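Local coordinates for dihydrodipicolinate synthase (Bacillus clausii KSM-K16, PDB 3E96), which probably condenses pyruvate with aspartate semialdehyde through an enzyme-bound Schiff base, the DapA-family step into lysine synthesis, at the interface of chains A and B. Residues are numbered along the deposited sequence; one frame, centred on the assembly and turned at random. Chains: chain A/B, Dihydrodipicolinate synthase.

The interface of chains A and B. Residues chain A 60, 116, 118; chain B 60, 116, 118.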
# COMPACT_ATOMS: atom_id res chain seq x y z
N TYR A 60 -8.59 3.50 1.71
CA TYR A 60 -7.37 3.87 2.41
C TYR A 60 -7.32 5.29 2.98
O TYR A 60 -6.43 5.62 3.77
CB TYR A 60 -6.16 3.58 1.52
CG TYR A 60 -5.96 2.09 1.30
CD1 TYR A 60 -5.69 1.24 2.37
CD2 TYR A 60 -6.11 1.52 0.03
CE1 TYR A 60 -5.56 -0.14 2.19
CE2 TYR A 60 -5.98 0.14 -0.16
CZ TYR A 60 -5.71 -0.68 0.93
OH TYR A 60 -5.62 -2.05 0.75
N ILE A 116 -1.16 -4.12 0.87
CA ILE A 116 -0.41 -2.98 0.37
C ILE A 116 1.05 -2.94 0.82
O ILE A 116 1.77 -1.98 0.53
CB ILE A 116 -1.12 -1.64 0.74
CG1 ILE A 116 -1.62 -1.66 2.19
CG2 ILE A 116 -2.29 -1.41 -0.19
CD1 ILE A 116 -0.54 -1.78 3.23
N PRO A 118 4.95 -3.20 0.95
CA PRO A 118 5.89 -3.02 -0.16
C PRO A 118 6.60 -4.33 -0.51
O PRO A 118 7.12 -4.48 -1.61
CB PRO A 118 6.87 -1.97 0.38
CG PRO A 118 6.83 -2.21 1.87
CD PRO A 118 5.35 -2.40 2.12
N TYR B 60 3.48 -2.40 7.90
CA TYR B 60 2.14 -2.73 7.42
C TYR B 60 1.59 -4.08 7.87
O TYR B 60 0.41 -4.37 7.68
CB TYR B 60 2.10 -2.60 5.90
CG TYR B 60 2.25 -1.16 5.46
CD1 TYR B 60 1.29 -0.21 5.81
CD2 TYR B 60 3.36 -0.74 4.73
CE1 TYR B 60 1.43 1.12 5.45
CE2 TYR B 60 3.51 0.60 4.37
CZ TYR B 60 2.54 1.52 4.73
OH TYR B 60 2.67 2.84 4.37
N ILE B 116 -0.05 4.69 0.86
CA ILE B 116 -0.24 3.47 0.07
C ILE B 116 -1.51 3.44 -0.77
O ILE B 116 -1.82 2.42 -1.39
CB ILE B 116 -0.19 2.19 0.97
CG1 ILE B 116 -1.00 2.38 2.25
CG2 ILE B 116 1.26 1.86 1.30
CD1 ILE B 116 -2.49 2.51 2.04
N PRO B 118 -3.98 3.47 -3.74
CA PRO B 118 -3.71 3.15 -5.14
C PRO B 118 -3.83 4.36 -6.06
O PRO B 118 -3.27 4.38 -7.16
CB PRO B 118 -4.76 2.08 -5.46
CG PRO B 118 -5.89 2.43 -4.55
CD PRO B 118 -5.17 2.75 -3.26
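The ring of A:Tyr60 turns one face to chain B, and the delta-methyl of B:Ile116 lies above that face, at the rim by the CG–CD1 bond: CD1 of B:Ile116 is 3.5 Å from ring carbon CD1 of A:Tyr60 and nearly as near to CG. The phenol end of the same face is covered from within the chain, with CG2 of A:Ile116 lying 3.7 Å from CZ of A:Tyr60. At the CD2 edge stands the pyrrolidine of B:Pro118, whose CD approaches A:Tyr60 CD2 to 3.6 Å, clearly raised from the ring plane towards the covered face. The twin arrangement packs A:Ile116 and A:Pro118 against B:Tyr60, with A:Pro118 CD 3.7 Å from B:Tyr60 CD2.

Between the rings the two isoleucines meet flank to flank and cross at about a right angle, A:Ile116 CB being 3.9 Å from B:Ile116 CB. In A:Ile116, CG1 lies between the backbone N and the carbonyl carbon; chi1 43° and chi2 63° together carry the delta-methyl to the partner's ring, while CG2, anti to the carbonyl carbon, turns to its own.

No nitrogen or oxygen finds a bonding partner across this patch, and the packing is apolar, hiding 172 Å² over both chains. The two-fold interface is consistent with the tight dimer of DapA enzymes; the structure alone does not show whether this protein forms it in solution. The patch centre lies about 12 Å from A:Tyr143 and 16 Å from A:Lys167, the predicted proton donor/acceptor and Schiff-base lysine. Packing on the A:Tyr60 ring could steady the short 3-10 helix 59-61, just after A:Thr56 of the predicted pyruvate site, and likewise in chain B.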